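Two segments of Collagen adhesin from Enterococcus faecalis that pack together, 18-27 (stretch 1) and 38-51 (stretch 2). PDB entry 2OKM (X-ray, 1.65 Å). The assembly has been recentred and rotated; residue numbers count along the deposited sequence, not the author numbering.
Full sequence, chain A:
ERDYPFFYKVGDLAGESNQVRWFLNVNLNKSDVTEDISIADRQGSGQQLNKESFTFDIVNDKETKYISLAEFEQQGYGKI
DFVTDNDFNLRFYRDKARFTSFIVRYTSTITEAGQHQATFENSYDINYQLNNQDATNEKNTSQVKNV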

ATOM      1  N   ASN A  18      15.497  -4.964 -12.902  1.00 26.67           N
ATOM      2  CA  ASN A  18      14.663  -6.136 -12.669  1.00 23.86           C
ATOM      3  C   ASN A  18      13.809  -6.069 -11.403  1.00 20.27           C
ATOM      4  O   ASN A  18      13.621  -7.070 -10.718  1.00 16.89           O
ATOM      5  CB  ASN A  18      15.534  -7.396 -12.649  1.00 26.62           C
ATOM      6  CG  ASN A  18      16.165  -7.689 -14.001  1.00 29.07           C
ATOM      7  OD1 ASN A  18      16.957  -8.620 -14.142  1.00 31.56           O
ATOM      8  ND2 ASN A  18      15.812  -6.891 -15.005  1.00 30.02           N
ATOM      9  N   GLN A  19      13.297  -4.884 -11.094  1.00 17.71           N
ATOM     10  CA  GLN A  19      12.436  -4.710  -9.933  1.00 16.90           C
ATOM     11  C   GLN A  19      11.281  -3.784 -10.271  1.00 15.71           C
ATOM     12  O   GLN A  19      11.410  -2.892 -11.111  1.00 15.81           O
ATOM     13  CB  GLN A  19      13.203  -4.119  -8.739  1.00 20.08           C
ATOM     14  CG  GLN A  19      13.910  -5.142  -7.862  1.00 23.93           C
ATOM     15  CD  GLN A  19      14.424  -4.546  -6.560  1.00 25.90           C
ATOM     16  OE1 GLN A  19      14.870  -5.265  -5.669  1.00 29.16           O
ATOM     17  NE2 GLN A  19      14.363  -3.225  -6.447  1.00 27.18           N
ATOM     18  N   VAL A  20      10.145  -4.015  -9.626  1.00 14.09           N
ATOM     19  CA  VAL A  20       8.983  -3.165  -9.819  1.00 12.87           C
ATOM     20  C   VAL A  20       8.813  -2.426  -8.500  1.00 12.31           C
ATOM     21  O   VAL A  20       8.869  -3.040  -7.432  1.00 11.05           O
ATOM     22  CB  VAL A  20       7.697  -3.975 -10.090  1.00 13.78           C
ATOM     23  CG1 VAL A  20       6.511  -3.030 -10.204  1.00 14.68           C
ATOM     24  CG2 VAL A  20       7.845  -4.782 -11.372  1.00 14.28           C
ATOM     25  N   ARG A  21       8.650  -1.107  -8.570  1.00 10.64           N
ATOM     26  CA  ARG A  21       8.441  -0.310  -7.367  1.00 11.50           C
ATOM     27  C   ARG A  21       6.942  -0.070  -7.250  1.00 11.47           C
ATOM     28  O   ARG A  21       6.316   0.434  -8.183  1.00 13.28           O
ATOM     29  CB  ARG A  21       9.163   1.039  -7.455  1.00 12.78           C
ATOM     30  CG  ARG A  21      10.664   0.960  -7.683  1.00 14.92           C
ATOM     31  CD  ARG A  21      11.316   2.287  -7.293  1.00 19.10           C
ATOM     32  NE  ARG A  21      10.637   3.430  -7.904  1.00 22.06           N
ATOM     33  CZ  ARG A  21      10.742   4.683  -7.467  1.00 22.20           C
ATOM     34  NH1 ARG A  21      11.498   4.960  -6.413  1.00 24.60           N
ATOM     35  NH2 ARG A  21      10.088   5.660  -8.082  1.00 23.10           N
ATOM     36  N   TRP A  22       6.366  -0.445  -6.113  1.00  9.41           N
ATOM     37  CA  TRP A  22       4.936  -0.275  -5.894  1.00 10.28           C
ATOM     38  C   TRP A  22       4.659   0.762  -4.817  1.00  9.01           C
ATOM     39  O   TRP A  22       5.487   0.994  -3.932  1.00  9.20           O
ATOM     40  CB  TRP A  22       4.289  -1.612  -5.499  1.00  8.83           C
ATOM     41  CG  TRP A  22       4.183  -2.607  -6.628  1.00  9.88           C
ATOM     42  CD1 TRP A  22       4.935  -3.737  -6.803  1.00 11.23           C
ATOM     43  CD2 TRP A  22       3.280  -2.551  -7.740  1.00 11.52           C
ATOM     44  NE1 TRP A  22       4.552  -4.387  -7.953  1.00 12.51           N
ATOM     45  CE2 TRP A  22       3.535  -3.681  -8.548  1.00 11.78           C
ATOM     46  CE3 TRP A  22       2.270  -1.656  -8.130  1.00  9.51           C
ATOM     47  CZ2 TRP A  22       2.829  -3.940  -9.731  1.00 10.37           C
ATOM     48  CZ3 TRP A  22       1.563  -1.912  -9.308  1.00 11.62           C
ATOM     49  CH2 TRP A  22       1.846  -3.050 -10.091  1.00 11.18           C
ATOM     50  N   PHE A  23       3.493   1.395  -4.911  1.00  9.18           N
ATOM     51  CA  PHE A  23       3.102   2.418  -3.949  1.00  8.84           C
ATOM     52  C   PHE A  23       1.642   2.274  -3.540  1.00  9.00           C
ATOM     53  O   PHE A  23       0.755   2.206  -4.395  1.00  9.31           O
ATOM     54  CB  PHE A  23       3.277   3.821  -4.548  1.00  8.75           C
ATOM     55  CG  PHE A  23       4.660   4.107  -5.073  1.00 10.78           C
ATOM     56  CD1 PHE A  23       5.083   3.585  -6.289  1.00 12.08           C
ATOM     57  CD2 PHE A  23       5.529   4.928  -4.359  1.00 10.85           C
ATOM     58  CE1 PHE A  23       6.355   3.875  -6.791  1.00 12.71           C
ATOM     59  CE2 PHE A  23       6.804   5.226  -4.852  1.00 11.75           C
ATOM     60  CZ  PHE A  23       7.213   4.698  -6.070  1.00 11.72           C
ATOM     61  N   LEU A  24       1.400   2.225  -2.234  1.00  9.16           N
ATOM     62  CA  LEU A  24       0.042   2.159  -1.712  1.00  8.29           C
ATOM     63  C   LEU A  24      -0.160   3.542  -1.102  1.00  9.23           C
ATOM     64  O   LEU A  24       0.479   3.892  -0.115  1.00 10.38           O
ATOM     65  CB  LEU A  24      -0.077   1.072  -0.640  1.00  9.43           C
ATOM     66  CG  LEU A  24       0.393  -0.323  -1.063  1.00  9.06           C
ATOM     67  CD1 LEU A  24       0.178  -1.274   0.099  1.00 10.44           C
ATOM     68  CD2 LEU A  24      -0.368  -0.810  -2.295  1.00  9.07           C
ATOM     69  N   ASN A  25      -1.040   4.332  -1.710  1.00  9.45           N
ATOM     70  CA  ASN A  25      -1.294   5.699  -1.260  1.00  9.49           C
ATOM     71  C   ASN A  25      -2.565   5.771  -0.444  1.00  9.33           C
ATOM     72  O   ASN A  25      -3.671   5.754  -0.979  1.00  9.54           O
ATOM     73  CB  ASN A  25      -1.372   6.600  -2.482  1.00 10.28           C
ATOM     74  CG  ASN A  25      -0.072   6.614  -3.253  1.00 13.42           C
ATOM     75  OD1 ASN A  25       0.892   7.260  -2.846  1.00 15.11           O
ATOM     76  ND2 ASN A  25      -0.029   5.878  -4.356  1.00 15.04           N
ATOM     77  N   VAL A  26      -2.387   5.873   0.867  1.00  9.30           N
ATOM     78  CA  VAL A  26      -3.502   5.871   1.794  1.00 10.35           C
ATOM     79  C   VAL A  26      -3.857   7.195   2.463  1.00  9.95           C
ATOM     80  O   VAL A  26      -3.035   7.795   3.158  1.00 10.05           O
ATOM     81  CB  VAL A  26      -3.236   4.827   2.906  1.00 11.13           C
ATOM     82  CG1 VAL A  26      -4.468   4.665   3.788  1.00 11.00           C
ATOM     83  CG2 VAL A  26      -2.819   3.501   2.279  1.00 11.72           C
ATOM     84  N   ASN A  27      -5.095   7.633   2.246  1.00  9.56           N
ATOM     85  CA  ASN A  27      -5.621   8.845   2.861  1.00  9.78           C
ATOM     86  C   ASN A  27      -4.715  10.070   2.690  1.00 10.89           C
ATOM     87  O   ASN A  27      -4.422  10.771   3.656  1.00  9.97           O
ATOM     88  CB  ASN A  27      -5.863   8.549   4.349  1.00 11.70           C
ATOM     89  CG  ASN A  27      -6.714   9.596   5.033  1.00 11.96           C
ATOM     90  OD1 ASN A  27      -7.526  10.271   4.398  1.00 11.50           O
ATOM     91  ND2 ASN A  27      -6.549   9.718   6.345  1.00 12.74           N
ATOM     92  N   SER A  38      -8.340  -1.648   6.073  1.00 11.00           N
ATOM     93  CA  SER A  38      -7.826  -2.983   5.788  1.00 12.11           C
ATOM     94  C   SER A  38      -7.657  -3.235   4.303  1.00 11.61           C
ATOM     95  O   SER A  38      -8.612  -3.135   3.539  1.00 13.04           O
ATOM     96  CB  SER A  38      -8.763  -4.040   6.379  1.00 15.33           C
ATOM     97  OG  SER A  38      -8.915  -3.855   7.775  1.00 21.48           O
ATOM     98  N   ILE A  39      -6.434  -3.574   3.905  1.00 10.39           N
ATOM     99  CA  ILE A  39      -6.124  -3.849   2.509  1.00 10.78           C
ATOM    100  C   ILE A  39      -5.748  -5.311   2.308  1.00 11.52           C
ATOM    101  O   ILE A  39      -4.915  -5.848   3.036  1.00 13.15           O
ATOM    102  CB  ILE A  39      -4.927  -2.996   2.024  1.00 10.52           C
ATOM    103  CG1 ILE A  39      -5.244  -1.508   2.177  1.00 11.42           C
ATOM    104  CG2 ILE A  39      -4.599  -3.338   0.571  1.00 13.13           C
ATOM    105  CD1 ILE A  39      -4.073  -0.604   1.848  1.00 12.28           C
ATOM    106  N   ALA A  40      -6.382  -5.954   1.330  1.00 10.78           N
ATOM    107  CA  ALA A  40      -6.067  -7.337   0.987  1.00 11.91           C
ATOM    108  C   ALA A  40      -5.400  -7.198  -0.375  1.00 11.85           C
ATOM    109  O   ALA A  40      -6.041  -6.799  -1.350  1.00 11.64           O
ATOM    110  CB  ALA A  40      -7.336  -8.173   0.876  1.00 12.61           C
ATOM    111  N   ASP A  41      -4.112  -7.518  -0.438  1.00 10.92           N
ATOM    112  CA  ASP A  41      -3.352  -7.375  -1.673  1.00 10.39           C
ATOM    113  C   ASP A  41      -2.912  -8.694  -2.302  1.00 11.01           C
ATOM    114  O   ASP A  41      -2.333  -9.547  -1.635  1.00 10.66           O
ATOM    115  CB  ASP A  41      -2.127  -6.497  -1.400  1.00 11.34           C
ATOM    116  CG  ASP A  41      -1.467  -6.007  -2.667  1.00 11.19           C
ATOM    117  OD1 ASP A  41      -0.966  -6.847  -3.443  1.00 10.02           O
ATOM    118  OD2 ASP A  41      -1.454  -4.776  -2.881  1.00 11.19           O
ATOM    119  N   ARG A  42      -3.196  -8.847  -3.594  1.00 11.26           N
ATOM    120  CA  ARG A  42      -2.822 -10.043  -4.341  1.00 11.52           C
ATOM    121  C   ARG A  42      -2.003  -9.611  -5.549  1.00 12.13           C
ATOM    122  O   ARG A  42      -2.543  -9.069  -6.514  1.00 12.71           O
ATOM    123  CB  ARG A  42      -4.070 -10.801  -4.794  1.00 13.93           C
ATOM    124  N   GLN A  43      -0.699  -9.855  -5.491  1.00 11.54           N
ATOM    125  CA  GLN A  43       0.194  -9.460  -6.573  1.00 13.31           C
ATOM    126  C   GLN A  43       0.050 -10.321  -7.822  1.00 13.28           C
ATOM    127  O   GLN A  43      -0.246 -11.514  -7.736  1.00 13.65           O
ATOM    128  CB  GLN A  43       1.638  -9.493  -6.079  1.00 13.90           C
ATOM    129  CG  GLN A  43       2.624  -8.858  -7.027  1.00 17.12           C
ATOM    130  CD  GLN A  43       3.991  -8.718  -6.405  1.00 18.30           C
ATOM    131  OE1 GLN A  43       4.697  -9.707  -6.186  1.00 20.60           O
ATOM    132  NE2 GLN A  43       4.369  -7.486  -6.100  1.00 18.89           N
ATOM    133  N   GLY A  44       0.257  -9.695  -8.978  1.00 13.08           N
ATOM    134  CA  GLY A  44       0.146 -10.386 -10.250  1.00 13.34           C
ATOM    135  C   GLY A  44       1.356 -11.237 -10.580  1.00 13.72           C
ATOM    136  O   GLY A  44       2.352 -11.233  -9.860  1.00 14.01           O
ATOM    137  N   SER A  45       1.269 -11.967 -11.686  1.00 13.11           N
ATOM    138  CA  SER A  45       2.351 -12.849 -12.114  1.00 13.40           C
ATOM    139  C   SER A  45       3.634 -12.129 -12.520  1.00 13.46           C
ATOM    140  O   SER A  45       3.659 -10.905 -12.683  1.00 12.35           O
ATOM    141  CB  SER A  45       1.873 -13.711 -13.284  1.00 13.73           C
ATOM    142  OG  SER A  45       1.605 -12.912 -14.427  1.00 15.75           O
ATOM    143  N   GLY A  46       4.698 -12.915 -12.675  1.00 13.54           N
ATOM    144  CA  GLY A  46       5.990 -12.395 -13.093  1.00 13.10           C
ATOM    145  C   GLY A  46       6.744 -11.586 -12.060  1.00 12.94           C
ATOM    146  O   GLY A  46       7.715 -10.902 -12.397  1.00 13.72           O
ATOM    147  N   GLN A  47       6.318 -11.687 -10.803  1.00 12.32           N
ATOM    148  CA  GLN A  47       6.928 -10.928  -9.719  1.00 12.79           C
ATOM    149  C   GLN A  47       7.049 -11.740  -8.440  1.00 12.72           C
ATOM    150  O   GLN A  47       6.245 -12.633  -8.176  1.00 14.13           O
ATOM    151  CB  GLN A  47       6.073  -9.700  -9.398  1.00 12.23           C
ATOM    152  CG  GLN A  47       5.703  -8.838 -10.588  1.00 12.35           C
ATOM    153  CD  GLN A  47       4.620  -7.833 -10.247  1.00 13.95           C
ATOM    154  OE1 GLN A  47       4.852  -6.884  -9.499  1.00 14.62           O
ATOM    155  NE2 GLN A  47       3.422  -8.046 -10.787  1.00 13.82           N
ATOM    156  N   GLN A  48       8.059 -11.406  -7.648  1.00 13.76           N
ATOM    157  CA  GLN A  48       8.282 -12.039  -6.360  1.00 14.61           C
ATOM    158  C   GLN A  48       8.403 -10.916  -5.347  1.00 13.82           C
ATOM    159  O   GLN A  48       9.354 -10.137  -5.369  1.00 14.50           O
ATOM    160  CB  GLN A  48       9.550 -12.893  -6.377  1.00 17.15           C
ATOM    161  CG  GLN A  48       9.327 -14.229  -7.060  1.00 23.02           C
ATOM    162  CD  GLN A  48       8.292 -15.082  -6.336  1.00 26.44           C
ATOM    163  OE1 GLN A  48       7.612 -15.906  -6.950  1.00 30.14           O
ATOM    164  NE2 GLN A  48       8.175 -14.890  -5.025  1.00 28.21           N
ATOM    165  N   LEU A  49       7.412 -10.831  -4.471  1.00 13.09           N
ATOM    166  CA  LEU A  49       7.370  -9.798  -3.449  1.00 12.49           C
ATOM    167  C   LEU A  49       8.598  -9.793  -2.542  1.00 12.85           C
ATOM    168  O   LEU A  49       9.011 -10.836  -2.037  1.00 13.82           O
ATOM    169  CB  LEU A  49       6.111  -9.979  -2.603  1.00 11.92           C
ATOM    170  CG  LEU A  49       5.908  -9.017  -1.435  1.00 12.93           C
ATOM    171  CD1 LEU A  49       5.742  -7.595  -1.962  1.00 14.43           C
ATOM    172  CD2 LEU A  49       4.673  -9.436  -0.651  1.00 14.29           C
ATOM    173  N   ASN A  50       9.183  -8.613  -2.349  1.00 11.89           N
ATOM    174  CA  ASN A  50      10.343  -8.459  -1.476  1.00 12.28           C
ATOM    175  C   ASN A  50       9.764  -8.091  -0.106  1.00 12.67           C
ATOM    176  O   ASN A  50       9.555  -6.918   0.201  1.00 11.94           O
ATOM    177  CB  ASN A  50      11.250  -7.340  -2.008  1.00 14.13           C
ATOM    178  CG  ASN A  50      11.822  -7.652  -3.388  1.00 17.39           C
ATOM    179  OD1 ASN A  50      12.207  -6.750  -4.137  1.00 18.97           O
ATOM    180  ND2 ASN A  50      11.892  -8.934  -3.721  1.00 18.44           N
ATOM    181  N   LYS A  51       9.497  -9.107   0.711  1.00 12.21           N
ATOM    182  CA  LYS A  51       8.890  -8.903   2.026  1.00 13.03           C
ATOM    183  C   LYS A  51       9.639  -8.018   3.010  1.00 13.38           C
ATOM    184  O   LYS A  51       9.051  -7.544   3.981  1.00 15.72           O
ATOM    185  CB  LYS A  51       8.610 -10.254   2.688  1.00 14.25           C
ATOM    186  CG  LYS A  51       7.613 -11.103   1.940  1.00 15.92           C
ATOM    187  CD  LYS A  51       7.321 -12.376   2.706  1.00 19.88           C
ATOM    188  CE  LYS A  51       6.348 -13.258   1.962  1.00 21.29           C
ATOM    189  NZ  LYS A  51       6.056 -14.486   2.753  1.00 24.37           N
TER

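Strand 19-26 and strand 38-43 run nearly antiparallel, their directions 159° apart, but their axes come no closer than 11.0 Å. At that spacing the contact must be made by side chains, and the 311 Å² buried between the stretches, both sides summed, is modest. Alternation along stretch 1 sets the pattern: Val 20, Trp 22, Leu 24 and Val 26 point their CA-to-CB bonds toward stretch 2, whereas Arg 21, Phe 23 and Asn 25 are out of its reach.

Ile 39, Gln 47 and Trp 22 have the most surface covered by the opposing stretch, 48, 47 and 46 Å² respectively. The polar link joins the last two. Trp 22 NE1 donates to Gln 47 OE1 at 3.0 Å with an N-H...acceptor angle of 150°, and the oxygen lies at the ring edge, near its plane, where an indole N-H directs its proton. Tryptophan thus supplies a broad apolar surface with one donor, and glutamine a carbonyl on a side chain long enough to meet it. The m, t conformation of Gln 47 (chi1 -51°, chi2 167°) carries its amide across, while Gln 47 NE2 makes a weak bond back to Ser 45 O at 3.4 Å (162°). The same carbonyl packs against Val 20, with Val 20 CG2 4.1 Å from Gln 47 OE1.

Ile 39 anchors the apolar end. Its extended m, t side chain places Ile 39 CD1 4.3 Å from Val 26 CG2, a van der Waals contact between buried branched side chains. Leu 24, with 44 Å² covered, fills the space between: Leu 24 CD1 is 4.6 Å from Ile 39 CD1, and Leu 24 CD2 lies 4.2 Å from Asp 41 OD2. Asp 41 OD1 is hydrogen-bonded elsewhere in the structure.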